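Putative aldo/keto reductase (Salmonella enterica subsp. enterica serovar Typhimurium, PDB 4R9O) probably works as an NADP-dependent oxidoreductase of the aldo/keto reductase family, built on a TIM barrel. Local coordinates at residues C[55-58]-C[59-63]; C[25-28]-C[29-32]; C[113-116]-C[117-120]; C[92-95]-C[96-99]. All coordinates share one frame; numbering follows the deposited sequence.

Contact 1 (C[55-58]-C[59-63]); sequences ADIY and GGYQC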
ATOM      1  N   ALA C  55     -11.228  22.431 -22.849  1.00 25.23           N
ATOM      2  CA  ALA C  55     -11.935  21.143 -22.803  1.00 27.34           C
ATOM      3  C   ALA C  55     -13.429  21.401 -22.831  1.00 27.47           C
ATOM      4  O   ALA C  55     -13.880  22.449 -22.383  1.00 26.60           O
ATOM      5  CB  ALA C  55     -11.557  20.331 -21.561  1.00 25.49           C
ATOM      6  N   ASP C  56     -14.200  20.455 -23.341  1.00 28.56           N
ATOM      7  CA  ASP C  56     -15.644  20.666 -23.397  1.00 29.74           C
ATOM      8  C   ASP C  56     -16.228  20.923 -21.994  1.00 34.23           C
ATOM      9  O   ASP C  56     -17.061  21.811 -21.823  1.00 27.42           O
ATOM     10  CB  ASP C  56     -16.344  19.484 -24.088  1.00 29.21           C
ATOM     11  CG  ASP C  56     -16.108  18.143 -23.386  1.00 32.96           C
ATOM     12  OD1 ASP C  56     -15.123  18.003 -22.623  1.00 31.05           O
ATOM     13  OD2 ASP C  56     -16.920  17.224 -23.629  1.00 35.28           O
ATOM     14  N   ILE C  57     -15.756  20.192 -20.987  1.00 32.71           N
ATOM     15  CA  ILE C  57     -16.361  20.276 -19.655  1.00 32.35           C
ATOM     16  C   ILE C  57     -15.984  21.512 -18.812  1.00 30.51           C
ATOM     17  O   ILE C  57     -16.695  21.841 -17.855  1.00 31.79           O
ATOM     18  CB  ILE C  57     -16.009  19.034 -18.812  1.00 31.95           C
ATOM     19  CG1 ILE C  57     -14.503  18.977 -18.557  1.00 31.16           C
ATOM     20  CG2 ILE C  57     -16.503  17.753 -19.481  1.00 28.19           C
ATOM     21  CD1 ILE C  57     -14.147  18.266 -17.264  1.00 32.81           C
ATOM     22  N   TYR C  58     -14.883  22.190 -19.148  1.00 26.48           N
ATOM     23  CA  TYR C  58     -14.350  23.248 -18.273  1.00 29.09           C
ATOM     24  C   TYR C  58     -15.388  24.325 -17.975  1.00 31.52           C
ATOM     25  O   TYR C  58     -16.153  24.731 -18.856  1.00 29.70           O
ATOM     26  CB  TYR C  58     -13.107  23.902 -18.888  1.00 28.49           C
ATOM     27  CG  TYR C  58     -11.858  23.040 -18.887  1.00 27.38           C
ATOM     28  CD1 TYR C  58     -11.726  21.957 -18.018  1.00 29.61           C
ATOM     29  CD2 TYR C  58     -10.820  23.298 -19.772  1.00 27.34           C
ATOM     30  CE1 TYR C  58     -10.583  21.164 -18.029  1.00 32.15           C
ATOM     31  CE2 TYR C  58      -9.680  22.524 -19.787  1.00 26.96           C
ATOM     32  CZ  TYR C  58      -9.564  21.456 -18.920  1.00 31.56           C
ATOM     33  OH  TYR C  58      -8.419  20.690 -18.962  1.00 31.51           O
ATOM     34  N   GLY C  59     -15.421  24.759 -16.719  1.00 34.23           N
ATOM     35  CA  GLY C  59     -16.294  25.831 -16.289  1.00 34.56           C
ATOM     36  C   GLY C  59     -17.754  25.456 -16.421  1.00 35.92           C
ATOM     37  O   GLY C  59     -18.607  26.311 -16.651  1.00 35.73           O
ATOM     38  N   GLY C  60     -18.044  24.167 -16.278  1.00 35.37           N
ATOM     39  CA  GLY C  60     -19.406  23.691 -16.391  1.00 34.24           C
ATOM     40  C   GLY C  60     -19.913  23.815 -17.814  1.00 30.60           C
ATOM     41  O   GLY C  60     -21.038  24.261 -18.038  1.00 31.89           O
ATOM     42  N   TYR C  61     -19.074  23.417 -18.769  1.00 29.33           N
ATOM     43  CA  TYR C  61     -19.382  23.494 -20.198  1.00 33.20           C
ATOM     44  C   TYR C  61     -19.595  24.944 -20.642  1.00 33.60           C
ATOM     45  O   TYR C  61     -20.473  25.222 -21.457  1.00 36.36           O
ATOM     46  CB  TYR C  61     -20.624  22.649 -20.553  1.00 30.40           C
ATOM     47  CG  TYR C  61     -20.472  21.149 -20.309  1.00 30.00           C
ATOM     48  CD1 TYR C  61     -19.977  20.305 -21.299  1.00 29.80           C
ATOM     49  CD2 TYR C  61     -20.844  20.580 -19.094  1.00 31.16           C
ATOM     50  CE1 TYR C  61     -19.839  18.929 -21.083  1.00 29.48           C
ATOM     51  CE2 TYR C  61     -20.712  19.214 -18.866  1.00 30.81           C
ATOM     52  CZ  TYR C  61     -20.215  18.395 -19.867  1.00 31.55           C
ATOM     53  OH  TYR C  61     -20.094  17.042 -19.646  1.00 32.85           O
ATOM     54  N   GLN C  62     -18.782  25.859 -20.123  1.00 30.64           N
ATOM     55  CA  GLN C  62     -18.936  27.275 -20.463  1.00 33.93           C
ATOM     56  C   GLN C  62     -17.681  27.951 -21.001  1.00 33.16           C
ATOM     57  O   GLN C  62     -17.783  28.978 -21.686  1.00 34.58           O
ATOM     58  CB  GLN C  62     -19.406  28.070 -19.245  1.00 34.92           C
ATOM     59  CG  GLN C  62     -20.810  27.790 -18.786  1.00 39.27           C
ATOM     60  CD  GLN C  62     -21.138  28.581 -17.536  1.00 45.44           C
ATOM     61  OE1 GLN C  62     -20.749  28.202 -16.430  1.00 50.46           O
ATOM     62  NE2 GLN C  62     -21.829  29.701 -17.706  1.00 45.13           N
ATOM     63  N   CYS C  63     -16.506  27.413 -20.675  1.00 29.25           N
ATOM     64  CA  CYS C  63     -15.255  28.110 -20.990  1.00 28.94           C
ATOM     65  C   CYS C  63     -14.996  28.202 -22.486  1.00 30.77           C
ATOM     66  O   CYS C  63     -14.512  29.228 -22.957  1.00 33.17           O
ATOM     67  CB  CYS C  63     -14.056  27.438 -20.313  1.00 26.65           C
ATOM     68  SG  CYS C  63     -13.934  27.758 -18.538  1.00 32.65           S
TER
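The carbonyl oxygen of Tyr58 is gripped by two backbone N-H groups from farther round the same turn. Gln62 N lies 3.1 Å from Tyr58 O, within the carbonyl plane, whereas Cys63 N approaches Tyr58 O at 3.3 Å from above that plane, its N-H nearly straight at 168°. One residue back, Tyr61 N donates to Ile57 O at 3.0 Å, again from well above the plane. These bonds close the weakly bonded turn 58-61 that carries the chain from strand 51-53 toward helix 63-73. Gly59, Gly60 and Tyr61 all have positive phi, so the chain winds here in the left-handed sense.

Tyr61 has CG anti to its carbonyl carbon (chi1 -63°), and its ring folds back with one face over the Ile57 backbone: Ile57 CA sits 4.0 Å from the ring centroid, 14° off the normal, a CH-pi contact. Ile57 CG2 adds an apolar touch to Tyr61 CZ at 3.8 Å. Tyr61 CA makes a CA-H...O contact to Asp56 O at 3.3 Å. Farther along the turn, Tyr58 CB meets Cys63 CB at 3.9 Å, and the Tyr58 ring rests one face on Ala55 CB, 3.3 Å from the ring plane.

Tyr58 OH is hydrogen-bonded to Lys86, while Gly59 N donates to Gln227 of a second subunit. Tyr58 is the likely proton donor, as in relatives; its carbonyl oxygen, taking two N-H groups, and Ala55 against its ring probably help to hold the ring that carries the hydroxyl to Lys86.

Contact 2 (C[25-28]-C[29-32]); sequences WRLM and DWNM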
ATOM      1  N   TRP C  25      -8.882  26.462 -18.197  1.00 28.45           N
ATOM      2  CA  TRP C  25      -9.861  25.726 -17.409  1.00 29.14           C
ATOM      3  C   TRP C  25     -10.478  26.575 -16.297  1.00 29.75           C
ATOM      4  O   TRP C  25     -11.593  26.290 -15.868  1.00 29.82           O
ATOM      5  CB  TRP C  25      -9.239  24.438 -16.838  1.00 31.27           C
ATOM      6  CG  TRP C  25      -8.484  24.558 -15.541  1.00 35.55           C
ATOM      7  CD1 TRP C  25      -8.964  24.301 -14.282  1.00 38.47           C
ATOM      8  CD2 TRP C  25      -7.112  24.930 -15.376  1.00 36.96           C
ATOM      9  NE1 TRP C  25      -7.976  24.503 -13.346  1.00 40.71           N
ATOM     10  CE2 TRP C  25      -6.829  24.886 -13.992  1.00 41.69           C
ATOM     11  CE3 TRP C  25      -6.094  25.293 -16.261  1.00 38.69           C
ATOM     12  CZ2 TRP C  25      -5.571  25.199 -13.474  1.00 46.00           C
ATOM     13  CZ3 TRP C  25      -4.841  25.597 -15.745  1.00 43.10           C
ATOM     14  CH2 TRP C  25      -4.590  25.547 -14.362  1.00 45.17           C
ATOM     15  N   ARG C  26      -9.780  27.628 -15.868  1.00 31.10           N
ATOM     16  CA  ARG C  26     -10.256  28.521 -14.799  1.00 33.35           C
ATOM     17  C   ARG C  26     -10.880  29.815 -15.325  1.00 33.68           C
ATOM     18  O   ARG C  26     -11.153  30.726 -14.546  1.00 34.54           O
ATOM     19  CB  ARG C  26      -9.104  28.894 -13.854  1.00 38.04           C
ATOM     20  CG  ARG C  26      -8.489  27.728 -13.103  1.00 43.45           C
ATOM     21  CD  ARG C  26      -9.105  27.565 -11.719  1.00 50.43           C
ATOM     22  NE  ARG C  26      -8.619  28.579 -10.783  1.00 56.50           N
ATOM     23  CZ  ARG C  26      -9.356  29.136  -9.825  1.00 59.59           C
ATOM     24  NH1 ARG C  26      -8.825  30.049  -9.024  1.00 62.93           N
ATOM     25  NH2 ARG C  26     -10.620  28.780  -9.664  1.00 59.90           N
ATOM     26  N   LEU C  27     -11.084  29.896 -16.637  1.00 32.71           N
ATOM     27  CA  LEU C  27     -11.531  31.130 -17.283  1.00 30.79           C
ATOM     28  C   LEU C  27     -12.746  31.778 -16.625  1.00 33.07           C
ATOM     29  O   LEU C  27     -12.752  32.989 -16.409  1.00 35.15           O
ATOM     30  CB  LEU C  27     -11.834  30.873 -18.760  1.00 29.98           C
ATOM     31  CG  LEU C  27     -12.341  32.072 -19.579  1.00 33.13           C
ATOM     32  CD1 LEU C  27     -11.493  33.327 -19.354  1.00 31.87           C
ATOM     33  CD2 LEU C  27     -12.357  31.713 -21.054  1.00 35.11           C
ATOM     34  N   MET C  28     -13.770  30.991 -16.306  1.00 31.51           N
ATOM     35  CA  MET C  28     -14.987  31.550 -15.715  1.00 36.13           C
ATOM     36  C   MET C  28     -14.724  32.234 -14.361  1.00 38.64           C
ATOM     37  O   MET C  28     -15.401  33.202 -14.007  1.00 39.11           O
ATOM     38  CB  MET C  28     -16.061  30.460 -15.548  1.00 36.32           C
ATOM     39  CG  MET C  28     -16.414  29.712 -16.834  1.00 35.15           C
ATOM     40  SD  MET C  28     -16.764  30.808 -18.242  1.00 41.64           S
ATOM     41  CE  MET C  28     -18.227  31.659 -17.658  1.00 33.75           C
ATOM     42  N   ASP C  29     -13.737  31.739 -13.615  1.00 37.89           N
ATOM     43  CA  ASP C  29     -13.423  32.290 -12.297  1.00 40.50           C
ATOM     44  C   ASP C  29     -12.687  33.631 -12.388  1.00 42.93           C
ATOM     45  O   ASP C  29     -12.640  34.374 -11.414  1.00 44.56           O
ATOM     46  CB  ASP C  29     -12.578  31.309 -11.476  1.00 41.16           C
ATOM     47  CG  ASP C  29     -13.280  29.974 -11.228  1.00 40.23           C
ATOM     48  OD1 ASP C  29     -14.510  29.878 -11.424  1.00 39.60           O
ATOM     49  OD2 ASP C  29     -12.588  29.016 -10.829  1.00 40.73           O
ATOM     50  N   TRP C  30     -12.105  33.934 -13.547  1.00 42.89           N
ATOM     51  CA  TRP C  30     -11.370  35.192 -13.728  1.00 43.71           C
ATOM     52  C   TRP C  30     -12.308  36.389 -13.810  1.00 48.46           C
ATOM     53  O   TRP C  30     -11.887  37.529 -13.591  1.00 51.81           O
ATOM     54  CB  TRP C  30     -10.503  35.153 -14.988  1.00 41.07           C
ATOM     55  CG  TRP C  30      -9.503  34.037 -15.028  1.00 39.91           C
ATOM     56  CD1 TRP C  30      -9.144  33.213 -14.002  1.00 40.25           C
ATOM     57  CD2 TRP C  30      -8.735  33.626 -16.164  1.00 39.03           C
ATOM     58  NE1 TRP C  30      -8.195  32.312 -14.428  1.00 41.00           N
ATOM     59  CE2 TRP C  30      -7.933  32.539 -15.754  1.00 39.53           C
ATOM     60  CE3 TRP C  30      -8.646  34.073 -17.488  1.00 39.85           C
ATOM     61  CZ2 TRP C  30      -7.059  31.890 -16.622  1.00 38.24           C
ATOM     62  CZ3 TRP C  30      -7.777  33.430 -18.348  1.00 41.00           C
ATOM     63  CH2 TRP C  30      -6.996  32.344 -17.911  1.00 38.87           C
ATOM     64  N   ASN C  31     -13.571  36.128 -14.141  1.00 50.03           N
ATOM     65  CA  ASN C  31     -14.578  37.180 -14.302  1.00 52.44           C
ATOM     66  C   ASN C  31     -14.161  38.245 -15.324  1.00 53.33           C
ATOM     67  O   ASN C  31     -14.184  39.449 -15.038  1.00 55.99           O
ATOM     68  CB  ASN C  31     -14.886  37.840 -12.953  1.00 55.36           C
ATOM     69  CG  ASN C  31     -15.583  36.896 -11.988  0.35 57.53           C
ATOM     70  OD1 ASN C  31     -15.201  36.785 -10.822  1.00 58.56           O
ATOM     71  ND2 ASN C  31     -16.611  36.208 -12.473  1.00 58.25           N
ATOM     72  N   MET C  32     -13.784  37.790 -16.516  1.00 50.30           N
ATOM     73  CA  MET C  32     -13.403  38.682 -17.607  1.00 48.42           C
ATOM     74  C   MET C  32     -14.557  38.931 -18.574  1.00 46.68           C
ATOM     75  O   MET C  32     -15.306  38.012 -18.916  1.00 46.94           O
ATOM     76  CB  MET C  32     -12.217  38.108 -18.386  1.00 45.38           C
ATOM     77  CG  MET C  32     -10.847  38.337 -17.770  1.00 45.66           C
ATOM     78  SD  MET C  32      -9.534  37.735 -18.867  1.00 53.02           S
ATOM     79  CE  MET C  32      -8.075  38.105 -17.892  1.00 56.40           C
TER
HETATM   80  O   HOH W   1     -14.062  35.237 -17.336  1.00 33.62           O
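Helix 27-30 is a single weakly bonded turn after strand 16-23, its main bonds running i to i+3 as in a 3-10-like turn. It lies beside the probable NADP site: the Trp30 side chain, packed on Leu27 and Arg26, is about 3 Å, nearest atoms, from Gly267. Arg26 O accepts Asp29 N at 2.9 Å, and Leu27 O accepts Trp30 N at 3.1 Å. Asn31 then leaves the helix with positive phi.

With chi1 at -58°, the Trp30 indole swings to the side of its own backbone N and lies back over the start of the turn. One face receives Leu27 CA, 4.1 Å from the centroid of the five-membered ring and 18° off its normal. The same face covers Arg26 O, whose closest ring atom is Trp30 CD1 at 3.2 Å; NE1 is poorly angled for a bond to it. Leu27 CD1 touches Trp30 CE3 at the rim, 3.5 Å away, the two side chains crossing at about a right angle. Asp29 OD2 pairs with Arg26 and with Arg230 of a second subunit, but its modelled place is unsure, so both pairings are uncertain in detail. Phe40 meets Trp30 edge-to-face. At the C-terminal end one water donates to Leu27 O at 2.8 Å and accepts from Met32 N at 2.7 Å.

Contact 3 (C[113-116]-C[117-120]); sequences AEQS and LKNL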
ATOM      1  N   ALA C 113     -16.538  17.435 -30.727  1.00 34.41           N
ATOM      2  CA  ALA C 113     -15.639  18.245 -31.541  1.00 33.32           C
ATOM      3  C   ALA C 113     -16.404  19.301 -32.326  1.00 34.95           C
ATOM      4  O   ALA C 113     -15.949  20.436 -32.468  1.00 32.67           O
ATOM      5  CB  ALA C 113     -14.843  17.365 -32.487  1.00 32.89           C
ATOM      6  N   GLU C 114     -17.569  18.923 -32.837  1.00 36.42           N
ATOM      7  CA  GLU C 114     -18.381  19.849 -33.613  1.00 37.63           C
ATOM      8  C   GLU C 114     -18.978  20.938 -32.723  1.00 34.80           C
ATOM      9  O   GLU C 114     -19.033  22.103 -33.123  1.00 32.85           O
ATOM     10  CB  GLU C 114     -19.466  19.085 -34.375  1.00 45.01           C
ATOM     11  CG  GLU C 114     -18.982  18.678 -35.766  1.00 51.43           C
ATOM     12  CD  GLU C 114     -19.776  17.555 -36.396  1.00 55.29           C
ATOM     13  OE1 GLU C 114     -20.788  17.118 -35.802  1.00 56.62           O
ATOM     14  OE2 GLU C 114     -19.379  17.115 -37.499  1.00 56.53           O
ATOM     15  N   GLN C 115     -19.392  20.583 -31.510  1.00 32.21           N
ATOM     16  CA  GLN C 115     -19.823  21.606 -30.555  1.00 37.54           C
ATOM     17  C   GLN C 115     -18.660  22.544 -30.200  1.00 34.95           C
ATOM     18  O   GLN C 115     -18.852  23.756 -30.056  1.00 33.09           O
ATOM     19  CB  GLN C 115     -20.395  20.975 -29.281  1.00 40.79           C
ATOM     20  CG  GLN C 115     -21.896  20.770 -29.312  1.00 48.54           C
ATOM     21  CD  GLN C 115     -22.653  22.044 -29.658  1.00 52.56           C
ATOM     22  OE1 GLN C 115     -22.473  23.083 -29.021  1.00 54.50           O
ATOM     23  NE2 GLN C 115     -23.494  21.971 -30.683  1.00 56.45           N
ATOM     24  N   SER C 116     -17.461  21.980 -30.068  1.00 32.69           N
ATOM     25  CA  SER C 116     -16.268  22.769 -29.785  1.00 32.43           C
ATOM     26  C   SER C 116     -16.048  23.809 -30.876  1.00 33.80           C
ATOM     27  O   SER C 116     -15.836  24.986 -30.582  1.00 33.35           O
ATOM     28  CB  SER C 116     -15.030  21.873 -29.649  1.00 27.35           C
ATOM     29  OG  SER C 116     -15.070  21.136 -28.437  1.00 28.57           O
ATOM     30  N   LEU C 117     -16.131  23.376 -32.132  1.00 34.37           N
ATOM     31  CA  LEU C 117     -16.040  24.298 -33.263  1.00 34.01           C
ATOM     32  C   LEU C 117     -17.043  25.445 -33.170  1.00 36.50           C
ATOM     33  O   LEU C 117     -16.696  26.601 -33.415  1.00 38.53           O
ATOM     34  CB  LEU C 117     -16.247  23.558 -34.582  1.00 33.26           C
ATOM     35  CG  LEU C 117     -15.149  22.583 -34.998  1.00 35.28           C
ATOM     36  CD1 LEU C 117     -15.414  22.068 -36.414  1.00 37.10           C
ATOM     37  CD2 LEU C 117     -13.797  23.262 -34.923  1.00 34.17           C
ATOM     38  N   LYS C 118     -18.288  25.126 -32.836  1.00 35.53           N
ATOM     39  CA  LYS C 118     -19.313  26.149 -32.711  1.00 40.08           C
ATOM     40  C   LYS C 118     -19.042  27.070 -31.520  1.00 37.72           C
ATOM     41  O   LYS C 118     -19.167  28.294 -31.633  1.00 37.25           O
ATOM     42  CB  LYS C 118     -20.694  25.509 -32.582  1.00 46.73           C
ATOM     43  CG  LYS C 118     -21.133  24.726 -33.805  1.00 53.06           C
ATOM     44  CD  LYS C 118     -22.476  24.053 -33.565  1.00 59.11           C
ATOM     45  CE  LYS C 118     -22.946  23.263 -34.783  1.00 63.35           C
ATOM     46  NZ  LYS C 118     -24.264  22.603 -34.544  1.00 65.77           N
ATOM     47  N   ASN C 119     -18.673  26.484 -30.383  1.00 34.98           N
ATOM     48  CA  ASN C 119     -18.353  27.258 -29.185  1.00 36.00           C
ATOM     49  C   ASN C 119     -17.200  28.225 -29.391  1.00 36.20           C
ATOM     50  O   ASN C 119     -17.305  29.411 -29.067  1.00 36.03           O
ATOM     51  CB  ASN C 119     -18.019  26.334 -28.017  1.00 33.86           C
ATOM     52  CG  ASN C 119     -19.227  25.595 -27.514  1.00 36.03           C
ATOM     53  OD1 ASN C 119     -20.353  26.032 -27.719  1.00 38.05           O
ATOM     54  ND2 ASN C 119     -19.006  24.473 -26.852  1.00 36.46           N
ATOM     55  N   LEU C 120     -16.104  27.706 -29.934  1.00 32.68           N
ATOM     56  CA  LEU C 120     -14.886  28.486 -30.128  1.00 35.85           C
ATOM     57  C   LEU C 120     -14.988  29.426 -31.332  1.00 38.26           C
ATOM     58  O   LEU C 120     -14.074  30.206 -31.588  1.00 42.54           O
ATOM     59  CB  LEU C 120     -13.684  27.552 -30.290  1.00 34.58           C
ATOM     60  CG  LEU C 120     -13.347  26.687 -29.066  1.00 32.51           C
ATOM     61  CD1 LEU C 120     -12.404  25.529 -29.413  1.00 29.87           C
ATOM     62  CD2 LEU C 120     -12.752  27.545 -27.950  1.00 32.03           C
TER
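Residues 113-116 and 117-120 run along the end of helix 106-119, with Leu120 just past it, and four i to i+4 bonds join them, the last two shorter and straighter than the first two. Leu117 N meets Ala113 O at 3.0 Å and Lys118 N meets Glu114 O at 3.1 Å. Nearer the helix end, Asn119 N to Gln115 O and Leu120 N to Ser116 O both shorten to 2.8 Å.

The side chains mostly touch the backbone of the preceding turn. Leu117 CG lies 3.4 Å from Ala113 O, and Leu120 CG is equally far, 3.4 Å, from Ser116 O. A chi1 of -70° puts the Asn119 amide beside its own backbone N and leaves Asn119 CG 3.2 Å from Gln115 O; its ND2 is also near that oxygen but poorly angled for bonding. The Gln115 and Asn119 amides are 68° apart in plane and do not pair. Gln115 NE2 instead rests against the aliphatic stem of Lys118, 3.7 Å from Lys118 CD.

Toward the barrel, Leu117 and Leu120 pack on Leu125 of strand 125-130, and Leu120 also touches Ile83 of strand 82-90. Ser116 OG and Asn119 ND2, one turn apart, bond to the two different oxygens of the Glu64 carboxylate in helix 63-73, and Ser116 OG bonds to Ser112 O as well. The chemistry thus divides by face: leucines seat the helix on the strands, while two neutral polar groups hold one carboxylate of the adjoining helix, a grip that would probably stabilise its charged form.

Contact 4 (C[92-95]-C[96-99]); sequences TARA and ENKL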
ATOM      1  N   THR C  92     -21.859  16.284 -13.980  1.00 31.39           N
ATOM      2  CA  THR C  92     -23.235  16.525 -13.561  1.00 33.98           C
ATOM      3  C   THR C  92     -23.648  17.979 -13.782  1.00 34.34           C
ATOM      4  O   THR C  92     -24.698  18.397 -13.316  1.00 34.47           O
ATOM      5  CB  THR C  92     -23.448  16.180 -12.077  1.00 35.50           C
ATOM      6  OG1 THR C  92     -22.470  16.869 -11.285  1.00 37.19           O
ATOM      7  CG2 THR C  92     -23.304  14.681 -11.855  1.00 35.81           C
ATOM      8  N   ALA C  93     -22.814  18.748 -14.479  1.00 32.86           N
ATOM      9  CA  ALA C  93     -23.204  20.094 -14.897  1.00 36.31           C
ATOM     10  C   ALA C  93     -24.263  19.994 -15.992  1.00 38.17           C
ATOM     11  O   ALA C  93     -24.999  20.944 -16.245  1.00 38.60           O
ATOM     12  CB  ALA C  93     -21.990  20.889 -15.379  1.00 34.92           C
ATOM     13  N   ARG C  94     -24.328  18.836 -16.649  1.00 39.12           N
ATOM     14  CA  ARG C  94     -25.415  18.539 -17.578  1.00 42.84           C
ATOM     15  C   ARG C  94     -26.443  17.662 -16.876  1.00 42.41           C
ATOM     16  O   ARG C  94     -26.101  16.613 -16.330  1.00 43.04           O
ATOM     17  CB  ARG C  94     -24.898  17.851 -18.847  1.00 44.25           C
ATOM     18  CG  ARG C  94     -23.994  18.729 -19.703  1.00 47.31           C
ATOM     19  CD  ARG C  94     -24.217  18.512 -21.199  1.00 49.76           C
ATOM     20  NE  ARG C  94     -23.332  19.325 -22.044  1.00 49.36           N
ATOM     21  CZ  ARG C  94     -23.417  20.649 -22.173  1.00 51.57           C
ATOM     22  NH1 ARG C  94     -22.584  21.294 -22.974  1.00 51.63           N
ATOM     23  NH2 ARG C  94     -24.327  21.337 -21.498  1.00 53.99           N
ATOM     24  N   ALA C  95     -27.698  18.104 -16.906  1.00 43.33           N
ATOM     25  CA  ALA C  95     -28.792  17.475 -16.164  1.00 42.83           C
ATOM     26  C   ALA C  95     -28.973  15.989 -16.487  1.00 42.40           C
ATOM     27  O   ALA C  95     -29.368  15.210 -15.624  1.00 43.18           O
ATOM     28  CB  ALA C  95     -30.105  18.235 -16.427  1.00 44.20           C
ATOM     29  N   GLU C  96     -28.677  15.599 -17.723  1.00 41.99           N
ATOM     30  CA  GLU C  96     -28.875  14.219 -18.153  1.00 41.63           C
ATOM     31  C   GLU C  96     -27.836  13.282 -17.521  1.00 37.63           C
ATOM     32  O   GLU C  96     -28.035  12.070 -17.438  1.00 34.24           O
ATOM     33  CB  GLU C  96     -28.828  14.121 -19.686  1.00 41.92           C
ATOM     34  CG  GLU C  96     -27.536  14.610 -20.326  1.00 41.48           C
ATOM     35  CD  GLU C  96     -27.542  16.109 -20.631  1.00 43.74           C
ATOM     36  OE1 GLU C  96     -26.844  16.519 -21.581  1.00 45.57           O
ATOM     37  OE2 GLU C  96     -28.220  16.873 -19.915  1.00 42.64           O
ATOM     38  N   ASN C  97     -26.726  13.855 -17.077  1.00 36.31           N
ATOM     39  CA  ASN C  97     -25.697  13.088 -16.383  1.00 34.61           C
ATOM     40  C   ASN C  97     -25.949  13.073 -14.882  1.00 36.84           C
ATOM     41  O   ASN C  97     -25.678  14.056 -14.189  1.00 36.37           O
ATOM     42  CB  ASN C  97     -24.325  13.662 -16.692  1.00 35.88           C
ATOM     43  CG  ASN C  97     -24.003  13.606 -18.170  1.00 38.25           C
ATOM     44  OD1 ASN C  97     -24.435  12.687 -18.869  1.00 36.74           O
ATOM     45  ND2 ASN C  97     -23.247  14.589 -18.657  1.00 39.35           N
ATOM     46  N   LYS C  98     -26.484  11.956 -14.394  1.00 38.43           N
ATOM     47  CA  LYS C  98     -26.883  11.839 -12.995  1.00 40.01           C
ATOM     48  C   LYS C  98     -25.687  11.496 -12.118  1.00 37.46           C
ATOM     49  O   LYS C  98     -25.738  11.633 -10.899  1.00 37.56           O
ATOM     50  CB  LYS C  98     -27.978  10.785 -12.830  1.00 43.77           C
ATOM     51  CG  LYS C  98     -29.137  10.928 -13.802  1.00 48.36           C
ATOM     52  CD  LYS C  98     -29.740  12.320 -13.755  1.00 51.14           C
ATOM     53  CE  LYS C  98     -30.883  12.459 -14.762  1.00 53.68           C
ATOM     54  NZ  LYS C  98     -31.389  13.861 -14.840  1.00 54.58           N
ATOM     55  N   LEU C  99     -24.617  11.032 -12.753  1.00 34.70           N
ATOM     56  CA  LEU C  99     -23.335  10.850 -12.081  1.00 33.51           C
ATOM     57  C   LEU C  99     -22.214  11.174 -13.063  1.00 34.21           C
ATOM     58  O   LEU C  99     -22.392  11.050 -14.272  1.00 35.09           O
ATOM     59  CB  LEU C  99     -23.179   9.423 -11.549  1.00 34.48           C
ATOM     60  CG  LEU C  99     -22.881   8.340 -12.598  1.00 35.09           C
ATOM     61  CD1 LEU C  99     -22.186   7.144 -11.970  1.00 36.08           C
ATOM     62  CD2 LEU C  99     -24.168   7.894 -13.270  1.00 34.61           C
TER
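A type I beta turn from Arg94 to Asn97 reverses the chain and is closed by Asn97 N donating to Arg94 O at 2.9 Å. A second bond runs from Lys98 NZ to Ala95 O at 2.6 Å. Lys98 manages this because its chain bends at chi2 (-54°), which turns the otherwise extended end back over the turn; Lys98 CE passes the same oxygen at 3.3 Å.

On the exposed side, Arg94 and Glu96 run alongside each other and point the same way, their guanidinium and carboxylate planes only 11° apart. The touch is made by methylene, with Arg94 CD 3.3 Å from Glu96 OE1; Arg94 NE stays 4.5 Å from Glu96 OE1, beyond salt-bridge range, so the attraction is probably diffuse. Across the mouth of the loop the Thr92 methyl does the work: Thr92 CG2 meets Asn97 O at 3.4 Å and Leu99 CA at 3.8 Å, and Thr92 CA also directs its hydrogen toward Asn97 O. Asn97 sends its ND2 back to Thr91 O, a bond that ties the last residue of the turn to Thr91, three residues before its start.

Gln286 of a third subunit bonds through its amide to both Glu96 O and Lys98 N, while Val235 of the second subunit packs on Thr92. The loop connects strand 82-90 to its antiparallel partner 101-102, and its flank leans on helix 58-61, where Ala93 and Asn97 touch Tyr61 and Arg94 makes a cation-pi contact with that ring.

Contacts 1 and 3 are partly buried, while contacts 2 and 4 lie at the surface. Contact 1 touches contacts 2 and 4: its Cys63 SG lies 3.6 Å from Met28 CG of contact 2, and its Tyr61 CD1 lies 3.3 Å from Arg94 NH1 of contact 4. Contact 3 touches none of the rest, yet it packs on strand 82-90, from which the loop of contact 4 emerges. Contacts 1, 2 and 4 are irregular or one-turn segments that also meet the second subunit; ring faces cover backbone in contacts 1 and 2, whereas turn and lysine-to-carbonyl bonds shape contact 4. Contact 3 is regular alpha helix, untouched by other chains of the assembly, with leucines on the strands and Ser116 and Asn119 turned to helix 63-73.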